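Local atomic coordinates of DNA damage response protein Rtt109, putative (Neosartorya fumigata, PDB entry 5ZB9), a protein that probably transfers the acetyl group of acetyl-CoA to lysine side chains of histone H3. Residues E48-I61 against V71-T83. Sequence-based numbering, arbitrary orientation.
Sequences ESTFCENHFLAVSI and VIIFGIEVLVYGT
The F56 ring overlaps the partner strand at G75 and I76. The two strands form a long antiparallel beta hairpin, 50-61 and 71-82, in the central mixed sheet of the acetyltransferase. The F56 ring reaches across because its CG stands anti to the backbone N (chi1 179°). At the ring edge, F56 CD1 lies 4.0 Å from E77 CB. F56 CZ lies 4.1 Å from G75 CA, where no side chain stands in the way. Y424, I428 and L431 of helix 421-432 also pack on this ring. E77 lies on the same face as F56. Its carboxylate is held by K93, S92 and Y424.

Nearer the open end, C52 SG sits over one face of the Y81 ring, 4.0 Å from the centroid and offset toward the rim. N54 lies alongside L79, both pointing the same way, and N54 OD1 approaches L79 CD2 to 3.3 Å.

On the other face, H55 crosses V80, with H55 CD2 3.6 Å from V80 CG2. H55 ND1 is hydrogen-bonded to H27 NE2, on the strand at the far side of 50-61. L57, I76, V59 and F74 share this face. I76 and F74 touch helix 111-127. F74 also reaches L112 and A94, which bind CoA in another structure of this protein. This is consistent with strand 71-82 backing the CoA site, which has no ligand in this model.

Near the turn, I61 and I73 cross at about a right angle, with CG1 of I61 3.6 Å from CG2 of I73. The pairing slips by one residue here in a classic beta bulge. V59 O accepts two N-H groups in its carbonyl plane: I73 N at 2.7 Å, and F74 N at a longer 3.3 Å.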
loop_
_atom_site.group_PDB
_atom_site.type_symbol
_atom_site.label_atom_id
_atom_site.label_comp_id
_atom_site.label_asym_id
_atom_site.label_seq_id
_atom_site.Cartn_x
_atom_site.Cartn_y
_atom_site.Cartn_z
ATOM N N GLU A 48 8.247 7.045 -17.524
ATOM C CA GLU A 48 7.088 7.901 -17.337
ATOM C C GLU A 48 7.369 8.917 -16.248
ATOM O O GLU A 48 7.980 8.595 -15.231
ATOM C CB GLU A 48 5.840 7.081 -17.000
ATOM C CG GLU A 48 5.470 6.097 -18.089
ATOM C CD GLU A 48 4.031 5.634 -18.015
ATOM O OE1 GLU A 48 3.252 6.231 -17.242
ATOM O OE2 GLU A 48 3.681 4.671 -18.736
ATOM N N SER A 49 6.947 10.152 -16.486
ATOM C CA SER A 49 7.042 11.197 -15.483
ATOM C C SER A 49 6.190 10.820 -14.273
ATOM O O SER A 49 4.986 10.588 -14.399
ATOM C CB SER A 49 6.591 12.537 -16.061
ATOM O OG SER A 49 6.656 13.545 -15.065
ATOM N N THR A 50 6.817 10.760 -13.104
ATOM C CA THR A 50 6.154 10.232 -11.917
ATOM C C THR A 50 6.378 11.123 -10.697
ATOM O O THR A 50 7.492 11.594 -10.446
ATOM C CB THR A 50 6.650 8.791 -11.604
ATOM O OG1 THR A 50 6.512 7.966 -12.771
ATOM C CG2 THR A 50 5.856 8.173 -10.469
ATOM N N PHE A 51 5.316 11.359 -9.939
ATOM C CA PHE A 51 5.440 12.106 -8.693
ATOM C C PHE A 51 5.053 11.219 -7.522
ATOM O O PHE A 51 4.242 10.306 -7.672
ATOM C CB PHE A 51 4.572 13.365 -8.731
ATOM C CG PHE A 51 5.006 14.357 -9.773
ATOM C CD1 PHE A 51 4.577 14.235 -11.089
ATOM C CD2 PHE A 51 5.861 15.403 -9.441
ATOM C CE1 PHE A 51 4.987 15.141 -12.054
ATOM C CE2 PHE A 51 6.273 16.312 -10.402
ATOM C CZ PHE A 51 5.833 16.182 -11.711
ATOM N N CYS A 52 5.642 11.470 -6.361
ATOM C CA CYS A 52 5.284 10.704 -5.178
ATOM C C CYS A 52 4.921 11.611 -4.016
ATOM O O CYS A 52 5.502 12.678 -3.838
ATOM C CB CYS A 52 6.417 9.761 -4.767
ATOM S SG CYS A 52 5.941 8.629 -3.434
ATOM N N GLU A 53 3.953 11.162 -3.227
ATOM C CA GLU A 53 3.476 11.885 -2.059
ATOM C C GLU A 53 3.530 10.941 -0.861
ATOM O O GLU A 53 2.926 9.875 -0.895
ATOM C CB GLU A 53 2.052 12.408 -2.307
ATOM C CG GLU A 53 1.353 13.082 -1.125
ATOM C CD GLU A 53 -0.087 13.510 -1.456
ATOM O OE1 GLU A 53 -0.503 13.342 -2.618
ATOM O OE2 GLU A 53 -0.805 14.020 -0.562
ATOM N N ASN A 54 4.272 11.310 0.180
ATOM C CA ASN A 54 4.347 10.482 1.382
ATOM C C ASN A 54 3.217 10.765 2.357
ATOM O O ASN A 54 2.842 11.916 2.561
ATOM C CB ASN A 54 5.671 10.685 2.116
ATOM C CG ASN A 54 6.874 10.353 1.267
ATOM O OD1 ASN A 54 6.786 9.598 0.302
ATOM N ND2 ASN A 54 8.015 10.916 1.631
ATOM N N HIS A 55 2.685 9.708 2.963
ATOM C CA HIS A 55 1.693 9.831 4.025
ATOM C C HIS A 55 2.053 8.939 5.191
ATOM O O HIS A 55 2.400 7.773 5.003
ATOM C CB HIS A 55 0.300 9.455 3.536
ATOM C CG HIS A 55 -0.256 10.391 2.517
ATOM N ND1 HIS A 55 -1.017 11.488 2.856
ATOM C CD2 HIS A 55 -0.176 10.390 1.166
ATOM C CE1 HIS A 55 -1.379 12.125 1.757
ATOM N NE2 HIS A 55 -0.883 11.478 0.717
ATOM N N PHE A 56 1.952 9.478 6.398
ATOM C CA PHE A 56 2.171 8.671 7.584
ATOM C C PHE A 56 1.117 8.955 8.642
ATOM O O PHE A 56 0.855 10.103 8.982
ATOM C CB PHE A 56 3.561 8.916 8.156
ATOM C CG PHE A 56 3.833 8.131 9.400
ATOM C CD1 PHE A 56 4.074 6.771 9.332
ATOM C CD2 PHE A 56 3.835 8.750 10.636
ATOM C CE1 PHE A 56 4.313 6.045 10.477
ATOM C CE2 PHE A 56 4.075 8.029 11.779
ATOM C CZ PHE A 56 4.313 6.674 11.703
ATOM N N LEU A 57 0.508 7.897 9.156
ATOM C CA LEU A 57 -0.489 8.026 10.196
ATOM C C LEU A 57 -0.006 7.337 11.455
ATOM O O LEU A 57 0.252 6.131 11.445
ATOM C CB LEU A 57 -1.829 7.424 9.753
ATOM C CG LEU A 57 -2.893 7.269 10.848
ATOM C CD1 LEU A 57 -3.369 8.629 11.354
ATOM C CD2 LEU A 57 -4.076 6.438 10.357
ATOM N N ALA A 58 0.127 8.104 12.532
ATOM C CA ALA A 58 0.391 7.534 13.847
ATOM C C ALA A 58 -0.875 7.585 14.682
ATOM O O ALA A 58 -1.575 8.607 14.728
ATOM C CB ALA A 58 1.522 8.267 14.543
ATOM N N VAL A 59 -1.179 6.472 15.331
ATOM C CA VAL A 59 -2.374 6.393 16.146
ATOM C C VAL A 59 -1.968 6.088 17.574
ATOM O O VAL A 59 -1.187 5.175 17.826
ATOM C CB VAL A 59 -3.353 5.320 15.633
ATOM C CG1 VAL A 59 -4.624 5.317 16.473
ATOM C CG2 VAL A 59 -3.674 5.561 14.158
ATOM N N SER A 60 -2.489 6.873 18.507
ATOM C CA SER A 60 -2.142 6.688 19.905
ATOM C C SER A 60 -3.389 6.644 20.766
ATOM O O SER A 60 -4.479 7.020 20.333
ATOM C CB SER A 60 -1.200 7.799 20.382
ATOM O OG SER A 60 -1.739 9.078 20.089
ATOM N N ILE A 61 -3.210 6.150 21.983
ATOM C CA ILE A 61 -4.257 6.150 22.979
ATOM C C ILE A 61 -3.753 6.819 24.248
ATOM O O ILE A 61 -2.548 6.905 24.474
ATOM C CB ILE A 61 -4.720 4.731 23.302
ATOM C CG1 ILE A 61 -3.530 3.896 23.772
ATOM C CG2 ILE A 61 -5.373 4.110 22.087
ATOM C CD1 ILE A 61 -3.912 2.549 24.300
ATOM N N VAL A 71 0.229 7.004 24.350
ATOM C CA VAL A 71 1.172 6.034 23.802
ATOM C C VAL A 71 0.744 5.599 22.401
ATOM O O VAL A 71 -0.406 5.219 22.162
ATOM C CB VAL A 71 1.349 4.799 24.725
ATOM C CG1 VAL A 71 0.053 4.021 24.896
ATOM C CG2 VAL A 71 2.460 3.910 24.199
ATOM N N ILE A 72 1.680 5.689 21.466
ATOM C CA ILE A 72 1.444 5.246 20.101
ATOM C C ILE A 72 1.164 3.746 20.060
ATOM O O ILE A 72 1.901 2.957 20.642
ATOM C CB ILE A 72 2.649 5.572 19.200
ATOM C CG1 ILE A 72 2.717 7.074 18.935
ATOM C CG2 ILE A 72 2.566 4.810 17.892
ATOM C CD1 ILE A 72 3.963 7.487 18.193
ATOM N N ILE A 73 0.099 3.353 19.372
ATOM C CA ILE A 73 -0.223 1.937 19.251
ATOM C C ILE A 73 -0.037 1.399 17.834
ATOM O O ILE A 73 0.032 0.188 17.631
ATOM C CB ILE A 73 -1.666 1.649 19.683
ATOM C CG1 ILE A 73 -2.645 2.413 18.790
ATOM C CG2 ILE A 73 -1.856 2.002 21.145
ATOM C CD1 ILE A 73 -4.045 1.866 18.824
ATOM N N PHE A 74 0.052 2.290 16.854
ATOM C CA PHE A 74 0.075 1.853 15.470
ATOM C C PHE A 74 0.646 2.922 14.564
ATOM O O PHE A 74 0.407 4.106 14.766
ATOM C CB PHE A 74 -1.336 1.477 15.012
ATOM C CG PHE A 74 -1.385 0.820 13.661
ATOM C CD1 PHE A 74 -0.839 -0.445 13.468
ATOM C CD2 PHE A 74 -1.995 1.453 12.588
ATOM C CE1 PHE A 74 -0.886 -1.064 12.219
ATOM C CE2 PHE A 74 -2.053 0.841 11.342
ATOM C CZ PHE A 74 -1.496 -0.419 11.157
ATOM N N GLY A 75 1.408 2.498 13.566
ATOM C CA GLY A 75 1.943 3.418 12.584
ATOM C C GLY A 75 1.832 2.829 11.191
ATOM O O GLY A 75 2.159 1.658 10.974
ATOM N N ILE A 76 1.361 3.626 10.241
ATOM C CA ILE A 76 1.270 3.140 8.874
ATOM C C ILE A 76 1.721 4.209 7.891
ATOM O O ILE A 76 1.243 5.350 7.928
ATOM C CB ILE A 76 -0.167 2.654 8.538
ATOM C CG1 ILE A 76 -0.267 2.238 7.080
ATOM C CG2 ILE A 76 -1.223 3.707 8.887
ATOM C CD1 ILE A 76 -1.551 1.525 6.763
ATOM N N GLU A 77 2.682 3.847 7.041
ATOM C CA GLU A 77 3.137 4.749 5.994
ATOM C C GLU A 77 2.586 4.304 4.654
ATOM O O GLU A 77 2.618 3.124 4.318
ATOM C CB GLU A 77 4.662 4.821 5.928
ATOM C CG GLU A 77 5.161 5.826 4.886
ATOM C CD GLU A 77 6.681 5.932 4.822
ATOM O OE1 GLU A 77 7.212 7.045 5.036
ATOM O OE2 GLU A 77 7.345 4.910 4.540
ATOM N N VAL A 78 2.072 5.262 3.895
ATOM C CA VAL A 78 1.533 4.982 2.577
ATOM C C VAL A 78 2.107 5.946 1.553
ATOM O O VAL A 78 2.072 7.153 1.762
ATOM C CB VAL A 78 0.013 5.101 2.558
ATOM C CG1 VAL A 78 -0.510 4.713 1.200
ATOM C CG2 VAL A 78 -0.610 4.241 3.656
ATOM N N LEU A 79 2.639 5.413 0.455
ATOM C CA LEU A 79 3.168 6.243 -0.618
ATOM C C LEU A 79 2.175 6.324 -1.769
ATOM O O LEU A 79 1.706 5.295 -2.269
ATOM C CB LEU A 79 4.501 5.693 -1.117
ATOM C CG LEU A 79 5.511 5.263 -0.049
ATOM C CD1 LEU A 79 6.728 4.623 -0.713
ATOM C CD2 LEU A 79 5.920 6.437 0.829
ATOM N N VAL A 80 1.846 7.543 -2.189
ATOM C CA VAL A 80 0.957 7.731 -3.329
ATOM C C VAL A 80 1.763 8.180 -4.535
ATOM O O VAL A 80 2.373 9.245 -4.517
ATOM C CB VAL A 80 -0.155 8.768 -3.044
ATOM C CG1 VAL A 80 -1.129 8.840 -4.214
ATOM C CG2 VAL A 80 -0.896 8.426 -1.764
ATOM N N TYR A 81 1.782 7.347 -5.570
ATOM C CA TYR A 81 2.449 7.672 -6.828
ATOM C C TYR A 81 1.434 8.141 -7.857
ATOM O O TYR A 81 0.302 7.662 -7.884
ATOM C CB TYR A 81 3.205 6.467 -7.385
ATOM C CG TYR A 81 4.274 5.895 -6.481
ATOM C CD1 TYR A 81 3.976 4.892 -5.562
ATOM C CD2 TYR A 81 5.586 6.335 -6.563
ATOM C CE1 TYR A 81 4.953 4.362 -4.750
ATOM C CE2 TYR A 81 6.570 5.810 -5.747
ATOM C CZ TYR A 81 6.250 4.827 -4.845
ATOM O OH TYR A 81 7.234 4.307 -4.038
ATOM N N GLY A 82 1.843 9.076 -8.706
ATOM C CA GLY A 82 0.999 9.528 -9.794
ATOM C C GLY A 82 1.747 9.628 -11.107
ATOM O O GLY A 82 2.842 10.181 -11.171
ATOM N N THR A 83 1.167 9.049 -12.149
ATOM C CA THR A 83 1.562 9.332 -13.524
ATOM C C THR A 83 0.340 9.885 -14.252
ATOM O O THR A 83 -0.714 10.086 -13.647
ATOM C CB THR A 83 2.079 8.082 -14.275
ATOM O OG1 THR A 83 1.028 7.111 -14.373
ATOM C CG2 THR A 83 3.283 7.479 -13.573
HETATM O O HOH W 1 1.929 3.960 -15.040
#